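Local structure of MMACHC-like protein (5UJC) at residues S27-I32 and P198-K203; L47-S52 and I191-K196; S60-F65 and P178-H183. The protein binds cobalamin and probably catalyses its flavin-dependent reductive decyanation and glutathione-dependent dealkylation during intracellular vitamin B12 processing. All blocks are in the same frame, centred on the assembly; numbering follows the deposited sequence. Where two conformers were deposited one is given.

Overall arrangement
Interactions 1 and 2 reach the same antiparallel sheet, ordered 25-31, 53-60, 185-196, 117-120, and interaction 3 lies beside the far ends of its two middle strands. The centres of interactions 1 and 2 are about 12 Å apart, and Ile32 CD1 packs on Leu47 CD1 at 3.9 Å. The centre of interaction 3 is about 22 Å from that of interaction 1 and about 28 Å from that of interaction 2. Along the chain the contacts nest, 3 inside 2 inside 1. Methylcobalamin is about 10, 11 and 9 Å from the side chains of Phe30, Leu47 and His183; the first two also lie about 5 and 4 Å from that of Ile132, which probably binds substrate.

Interaction 1 of 3, residues S27-I32 and P198-K203; sequences SHMFKI and PEFCEK
Strand 25-31, an edge strand of the four-stranded antiparallel sheet, pairs with strand 53-60 on one side, and the irregular chain 198-203, which follows strand 185-196, crosses it near the surface. The crossing rests on a Met-aromatic contact and two hydrogen bonds given by Lys31, one from its backbone and one from its side chain. Met29 leaves the backbone with CG anti to N and bends at chi3 (70°), which puts its methyl CE over the centre of one face of the Phe200 ring; SD stands farther back, 4.7 Å from the centroid. Glu202, folded at chi2, turns its carboxylate onto the strand's end: OE2 takes the N-H of Lys31 at 2.8 Å through its anti lone pair, nearly straight, 164° at the hydrogen. Ser34 OG also bonds to OE2, so this one oxygen is gripped twice where helix 32-39 starts, with Lys31 as N-cap residue. Lys31 NZ is 4.3 Å from Glu202 OE1, beyond a salt bridge, although the opposite charges probably still attract. One water joins Lys203 NZ to His28 ND1, another Lys31 NZ to Pro198 O. Lys31, bent at chi3, spends another N-H on Phe200 O, with NZ 2.6 Å away and almost exactly along the C=O axis.

Interaction 2 of 3, residues L47-S52 and I191-K196; sequences LPYDDS and IFPNVK
Apolar contacts form the inner part of this meeting between the loop 47-52 and the end of strand 185-196. Ile191 lays its CG2 methyl over the centre of one Tyr49 ring face, a CH-pi contact with CG2 3.9 Å from the centroid and 5° off the ring normal. The methyl gets there because CG2 is anti to the backbone N, while CG1 sits beside N and carries CD1 to Tyr49 CE2 at 3.8 Å. The Pro193 ring lies alongside the tyrosine, pointing the same way, with CG 3.9 Å from Tyr49 CE1. Leu47 adds a looser methyl contact to Ile191 CD1, and Ile32 of helix 32-39 touches Leu47, Tyr49 and Ile191. Polar contacts follow toward the solvent. Lys196, bent at chi2 and chi4, brings NZ to Asp50 OD2 at 3.4 Å, a weak, long salt bridge. The aliphatic stem of Lys196 passes the Ser52 hydroxyl, OG lying 3.4 Å from Lys196 CB. Between the backbones, Lys196 CA directs its C-H at Ser52 O, 3.4 Å from carbon to oxygen. Phe192 to Val195 form a type I beta turn, closed by Val195 N to Phe192 O, so the chain rounds a corner at Pro193 and Asn194, near the end of strand 185-196: a sheet strand broken by a tight turn, with the loop leading into its neighbour 53-60 packed across the break.

Interaction 3 of 3, residues S60-F65 and P178-H183; sequences STPDMF and PIYGGH
The ring of Tyr180 stands between two aliphatic groups. Thr61 comes over one face, offset toward the rim: CB is 3.8 Å from the ring centroid in a CH-pi contact, and CG2 reaches CE2 of Tyr180 at 3.3 Å. On the opposite face lies CG2 of Ile179, its own neighbour in the chain, so the ring is clasped from both sides. The threonine side chain crosses the ring obliquely, with its methyl beside the backbone N and anti to the carbonyl carbon. Pro62 also crosses obliquely, its CD meeting Tyr180 CD1 at 3.4 Å. Pro62 lies where strand 53-60 gives way to helix 62-80, and Thr61 O accepts the N-H of Met64 in the first turn.

Tyr180 and His183 are the first and last residues of a type II' beta turn with Gly181 and Gly182 at its corners, closed by His183 N to Tyr180 O at 2.8 Å; Gly181 has phi 61° and psi -120°. The turn sets His183 O against the proline, 3.2 Å from Pro62 CD. The imidazole leads elsewhere: its edge carries Tyr180 O in the ring plane, NE2 bonds to Asp233, and Tyr241 meets it edge-to-face.

Thus the strand-to-helix joint and the turn before strand 185-196 meet through C-H groups laid on a ring and on one carbonyl oxygen, without a hydrogen bond between them. His183 O is buried here with no hydrogen-bond partner in the model, and the CD hydrogens of Pro62, next to the amide nitrogen, probably give it a weakly polar neighbour.

Interaction 1 of 3, residues S27-I32 and P198-K203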
# COMPACT_ATOMS: atom_id res chain seq x y z
N SER A 27 -0.11 9.71 4.00
CA SER A 27 -0.02 10.20 2.63
C SER A 27 1.30 10.87 2.36
O SER A 27 1.90 11.49 3.26
CB SER A 27 -1.20 11.12 2.27
OG SER A 27 -1.07 12.39 2.83
N HIS A 28 1.74 10.77 1.10
CA HIS A 28 3.02 11.30 0.67
C HIS A 28 2.85 11.95 -0.72
O HIS A 28 2.34 11.32 -1.65
CB HIS A 28 4.05 10.18 0.57
CG HIS A 28 4.26 9.45 1.85
ND1 HIS A 28 5.31 9.71 2.68
CD2 HIS A 28 3.54 8.48 2.44
CE1 HIS A 28 5.24 8.92 3.73
NE2 HIS A 28 4.15 8.18 3.63
N MET A 29 3.28 13.20 -0.85
CA MET A 29 3.12 13.95 -2.08
C MET A 29 4.27 13.65 -3.04
O MET A 29 5.43 13.49 -2.63
CB MET A 29 3.04 15.44 -1.78
CG MET A 29 2.59 16.27 -2.96
SD MET A 29 2.12 17.95 -2.58
CE MET A 29 3.65 18.66 -2.18
N PHE A 30 3.96 13.60 -4.34
CA PHE A 30 4.99 13.52 -5.35
C PHE A 30 4.52 14.08 -6.67
O PHE A 30 3.35 14.38 -6.83
CB PHE A 30 5.49 12.07 -5.52
CG PHE A 30 4.45 11.11 -6.08
CD1 PHE A 30 3.45 10.57 -5.27
CD2 PHE A 30 4.52 10.69 -7.40
CE1 PHE A 30 2.52 9.68 -5.79
CE2 PHE A 30 3.62 9.79 -7.91
CZ PHE A 30 2.63 9.26 -7.11
N LYS A 31 5.47 14.29 -7.59
CA LYS A 31 5.16 14.81 -8.90
C LYS A 31 5.04 13.65 -9.88
O LYS A 31 5.87 12.75 -9.87
CB LYS A 31 6.26 15.78 -9.37
CG LYS A 31 6.43 17.00 -8.48
CD LYS A 31 7.55 17.90 -8.98
CE LYS A 31 8.93 17.26 -8.79
NZ LYS A 31 9.99 18.30 -8.69
N ILE A 32 4.10 13.71 -10.80
CA ILE A 32 3.96 12.66 -11.78
C ILE A 32 5.26 12.49 -12.58
O ILE A 32 5.65 11.37 -12.91
CB ILE A 32 2.76 12.91 -12.73
CG1 ILE A 32 1.42 12.76 -11.99
CG2 ILE A 32 2.81 11.97 -13.94
CD1 ILE A 32 1.16 11.38 -11.43
N PRO A 198 5.55 22.41 -9.51
CA PRO A 198 6.90 22.28 -10.09
C PRO A 198 8.05 22.56 -9.10
O PRO A 198 9.14 22.02 -9.25
CB PRO A 198 6.91 23.32 -11.19
CG PRO A 198 5.91 24.34 -10.73
CD PRO A 198 4.81 23.52 -10.13
N GLU A 199 7.78 23.36 -8.07
CA GLU A 199 8.80 23.75 -7.10
C GLU A 199 9.00 22.69 -6.01
O GLU A 199 9.92 22.80 -5.20
CB GLU A 199 8.46 25.11 -6.45
CG GLU A 199 7.16 25.12 -5.59
CD GLU A 199 5.91 25.54 -6.37
OE1 GLU A 199 5.39 26.67 -6.13
OE2 GLU A 199 5.42 24.73 -7.18
N PHE A 200 8.13 21.66 -5.98
CA PHE A 200 8.18 20.68 -4.92
C PHE A 200 9.33 19.69 -5.13
O PHE A 200 9.55 19.19 -6.25
CB PHE A 200 6.87 19.92 -4.84
CG PHE A 200 6.81 18.92 -3.71
CD1 PHE A 200 6.84 19.33 -2.39
CD2 PHE A 200 6.76 17.55 -3.98
CE1 PHE A 200 6.79 18.42 -1.35
CE2 PHE A 200 6.69 16.63 -2.94
CZ PHE A 200 6.71 17.07 -1.62
N CYS A 201 10.04 19.39 -4.06
CA CYS A 201 11.13 18.40 -4.08
C CYS A 201 10.82 17.30 -3.12
O CYS A 201 10.76 17.52 -1.91
CB CYS A 201 12.46 19.06 -3.68
SG CYS A 201 13.05 20.32 -4.83
N GLU A 202 10.60 16.10 -3.65
CA GLU A 202 10.32 14.92 -2.82
C GLU A 202 11.51 14.62 -1.90
O GLU A 202 12.64 14.70 -2.32
CB GLU A 202 10.05 13.70 -3.70
CG GLU A 202 8.81 13.82 -4.58
CD GLU A 202 9.11 14.28 -5.99
OE1 GLU A 202 10.25 14.75 -6.27
OE2 GLU A 202 8.20 14.18 -6.82
N LYS A 203 11.24 14.17 -0.69
CA LYS A 203 12.33 13.65 0.13
C LYS A 203 12.83 12.32 -0.42
O LYS A 203 12.10 11.61 -1.14
CB LYS A 203 11.94 13.55 1.61
CG LYS A 203 11.07 12.37 1.97
CD LYS A 203 10.86 12.30 3.49
CE LYS A 203 10.04 13.46 4.03
NZ LYS A 203 8.73 13.61 3.32
O HOH W 1 7.75 10.86 2.15
O HOH W 2 9.95 20.21 -10.96

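Interaction 2 of 3, residues L47-S52 and I191-K196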
# COMPACT_ATOMS: atom_id res chain seq x y z
N LEU A 47 2.49 7.70 -17.12
CA LEU A 47 1.17 8.25 -16.90
C LEU A 47 0.98 9.52 -17.72
O LEU A 47 1.93 10.31 -17.86
CB LEU A 47 0.98 8.56 -15.42
CG LEU A 47 1.07 7.35 -14.50
CD1 LEU A 47 1.17 7.79 -13.04
CD2 LEU A 47 -0.14 6.45 -14.71
N PRO A 48 -0.25 9.74 -18.24
CA PRO A 48 -0.49 10.80 -19.23
C PRO A 48 -0.82 12.17 -18.58
O PRO A 48 -1.89 12.72 -18.80
CB PRO A 48 -1.68 10.27 -20.01
CG PRO A 48 -2.45 9.51 -19.00
CD PRO A 48 -1.41 8.83 -18.14
N TYR A 49 0.11 12.68 -17.79
CA TYR A 49 -0.03 13.97 -17.14
C TYR A 49 1.27 14.72 -17.26
O TYR A 49 2.35 14.10 -17.31
CB TYR A 49 -0.40 13.80 -15.65
CG TYR A 49 -1.64 12.99 -15.45
CD1 TYR A 49 -2.89 13.57 -15.55
CD2 TYR A 49 -1.56 11.64 -15.19
CE1 TYR A 49 -4.03 12.81 -15.43
CE2 TYR A 49 -2.69 10.88 -15.04
CZ TYR A 49 -3.93 11.47 -15.17
OH TYR A 49 -5.05 10.72 -15.03
N ASP A 50 1.20 16.04 -17.22
CA ASP A 50 2.41 16.88 -17.19
C ASP A 50 3.29 16.57 -15.98
O ASP A 50 2.79 16.16 -14.91
CB ASP A 50 2.04 18.37 -17.19
CG ASP A 50 1.36 18.82 -18.50
OD1 ASP A 50 1.44 18.10 -19.52
OD2 ASP A 50 0.72 19.90 -18.49
N ASP A 51 4.60 16.80 -16.15
CA ASP A 51 5.60 16.45 -15.12
C ASP A 51 5.27 17.02 -13.74
O ASP A 51 5.49 16.36 -12.72
CB ASP A 51 7.00 16.94 -15.53
CG ASP A 51 7.60 16.13 -16.65
OD1 ASP A 51 7.13 15.03 -16.95
OD2 ASP A 51 8.59 16.61 -17.23
N SER A 52 4.79 18.25 -13.69
CA SER A 52 4.61 18.91 -12.41
C SER A 52 3.26 18.58 -11.73
O SER A 52 2.96 19.12 -10.68
CB SER A 52 4.76 20.41 -12.58
OG SER A 52 3.71 20.94 -13.37
N ILE A 191 -4.46 11.55 -8.17
CA ILE A 191 -3.79 12.44 -9.12
C ILE A 191 -4.70 13.64 -9.35
O ILE A 191 -5.88 13.48 -9.57
CB ILE A 191 -3.53 11.71 -10.45
CG1 ILE A 191 -2.71 10.43 -10.20
CG2 ILE A 191 -2.79 12.64 -11.44
CD1 ILE A 191 -2.47 9.57 -11.44
N PHE A 192 -4.11 14.84 -9.30
CA PHE A 192 -4.85 16.11 -9.42
C PHE A 192 -4.43 16.85 -10.68
O PHE A 192 -3.47 17.63 -10.67
CB PHE A 192 -4.59 16.95 -8.19
CG PHE A 192 -5.01 16.28 -6.91
CD1 PHE A 192 -6.29 16.41 -6.43
CD2 PHE A 192 -4.12 15.47 -6.21
CE1 PHE A 192 -6.69 15.74 -5.29
CE2 PHE A 192 -4.53 14.81 -5.05
CZ PHE A 192 -5.81 14.94 -4.61
N PRO A 193 -5.12 16.58 -11.81
CA PRO A 193 -4.60 17.06 -13.09
C PRO A 193 -4.50 18.57 -13.21
O PRO A 193 -3.72 19.05 -14.04
CB PRO A 193 -5.62 16.50 -14.11
CG PRO A 193 -6.22 15.33 -13.44
CD PRO A 193 -6.28 15.70 -11.98
N ASN A 194 -5.28 19.31 -12.42
CA ASN A 194 -5.26 20.78 -12.49
C ASN A 194 -4.36 21.44 -11.46
O ASN A 194 -4.33 22.67 -11.37
CB ASN A 194 -6.69 21.34 -12.34
CG ASN A 194 -7.62 20.86 -13.44
OD1 ASN A 194 -8.78 20.52 -13.18
ND2 ASN A 194 -7.12 20.82 -14.66
N VAL A 195 -3.59 20.64 -10.70
CA VAL A 195 -2.74 21.18 -9.66
C VAL A 195 -1.28 20.89 -9.99
O VAL A 195 -0.87 19.74 -10.10
CB VAL A 195 -3.09 20.59 -8.27
CG1 VAL A 195 -2.18 21.17 -7.22
CG2 VAL A 195 -4.55 20.84 -7.94
N LYS A 196 -0.51 21.96 -10.18
CA LYS A 196 0.89 21.85 -10.57
C LYS A 196 1.80 22.33 -9.42
O LYS A 196 1.57 23.39 -8.81
CB LYS A 196 1.16 22.68 -11.84
CG LYS A 196 0.19 22.42 -12.98
CD LYS A 196 0.22 20.98 -13.44
CE LYS A 196 -0.78 20.73 -14.57
NZ LYS A 196 -0.49 21.56 -15.77

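Interaction 3 of 3, residues S60-F65 and P178-H183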
# COMPACT_ATOMS: atom_id res chain seq x y z
N SER A 60 -1.29 2.24 3.95
CA SER A 60 -1.83 1.80 5.24
C SER A 60 -0.73 1.27 6.14
O SER A 60 0.21 0.63 5.68
CB SER A 60 -2.90 0.73 5.02
OG SER A 60 -2.42 -0.36 4.27
N THR A 61 -0.91 1.49 7.43
CA THR A 61 0.02 1.04 8.44
C THR A 61 -0.72 -0.02 9.29
O THR A 61 -1.87 -0.34 8.98
CB THR A 61 0.51 2.24 9.26
OG1 THR A 61 -0.54 2.69 10.12
CG2 THR A 61 0.93 3.38 8.32
N PRO A 62 -0.07 -0.59 10.33
CA PRO A 62 -0.72 -1.70 11.02
C PRO A 62 -2.13 -1.41 11.54
O PRO A 62 -3.00 -2.31 11.51
CB PRO A 62 0.24 -1.99 12.17
CG PRO A 62 1.58 -1.64 11.59
CD PRO A 62 1.31 -0.39 10.80
N ASP A 63 -2.38 -0.18 12.00
CA ASP A 63 -3.68 0.15 12.57
C ASP A 63 -4.84 0.23 11.55
O ASP A 63 -5.99 0.22 11.96
CB ASP A 63 -3.62 1.42 13.41
CG ASP A 63 -2.94 1.21 14.75
OD1 ASP A 63 -2.77 0.06 15.18
OD2 ASP A 63 -2.64 2.20 15.41
N MET A 64 -4.55 0.26 10.24
CA MET A 64 -5.65 0.22 9.28
C MET A 64 -6.50 -1.01 9.51
O MET A 64 -7.72 -0.93 9.69
CB MET A 64 -5.15 0.25 7.83
CG MET A 64 -6.28 0.38 6.82
SD MET A 64 -6.06 -0.60 5.30
CE MET A 64 -6.15 -2.29 5.94
N PHE A 65 -5.85 -2.17 9.56
CA PHE A 65 -6.54 -3.42 9.83
C PHE A 65 -6.93 -3.53 11.32
O PHE A 65 -8.07 -3.89 11.65
CB PHE A 65 -5.65 -4.59 9.40
CG PHE A 65 -6.22 -5.95 9.66
CD1 PHE A 65 -6.05 -6.58 10.90
CD2 PHE A 65 -6.91 -6.63 8.67
CE1 PHE A 65 -6.50 -7.86 11.11
CE2 PHE A 65 -7.42 -7.89 8.90
CZ PHE A 65 -7.19 -8.52 10.11
N PRO A 178 10.39 3.26 6.87
CA PRO A 178 11.33 3.59 7.96
C PRO A 178 10.79 3.35 9.38
O PRO A 178 11.58 3.27 10.35
CB PRO A 178 11.62 5.08 7.72
CG PRO A 178 10.49 5.59 6.93
CD PRO A 178 10.06 4.45 6.06
N ILE A 179 9.47 3.33 9.53
CA ILE A 179 8.83 3.02 10.82
C ILE A 179 8.38 1.55 10.84
O ILE A 179 8.60 0.85 11.83
CB ILE A 179 7.59 3.92 11.10
CG1 ILE A 179 7.94 5.41 11.01
CG2 ILE A 179 7.01 3.59 12.45
CD1 ILE A 179 6.76 6.33 11.24
N TYR A 180 7.74 1.10 9.76
CA TYR A 180 6.98 -0.14 9.77
C TYR A 180 7.68 -1.34 9.12
O TYR A 180 7.17 -2.45 9.22
CB TYR A 180 5.62 0.06 9.11
CG TYR A 180 4.83 1.17 9.76
CD1 TYR A 180 4.40 1.07 11.06
CD2 TYR A 180 4.59 2.35 9.08
CE1 TYR A 180 3.72 2.11 11.68
CE2 TYR A 180 3.96 3.42 9.70
CZ TYR A 180 3.52 3.29 11.01
OH TYR A 180 2.86 4.34 11.64
N GLY A 181 8.86 -1.15 8.50
CA GLY A 181 9.49 -2.26 7.77
C GLY A 181 8.56 -2.70 6.66
O GLY A 181 8.19 -1.89 5.81
N GLY A 182 8.15 -3.96 6.69
CA GLY A 182 7.15 -4.48 5.77
C GLY A 182 5.74 -4.60 6.36
O GLY A 182 4.86 -5.20 5.72
N HIS A 183 5.50 -4.00 7.52
CA HIS A 183 4.21 -4.03 8.19
C HIS A 183 3.36 -2.84 7.72
O HIS A 183 2.94 -1.98 8.51
CB HIS A 183 4.41 -4.00 9.68
CG HIS A 183 5.14 -5.18 10.21
ND1 HIS A 183 4.50 -6.36 10.56
CD2 HIS A 183 6.45 -5.37 10.51
CE1 HIS A 183 5.39 -7.21 11.01
NE2 HIS A 183 6.58 -6.63 10.99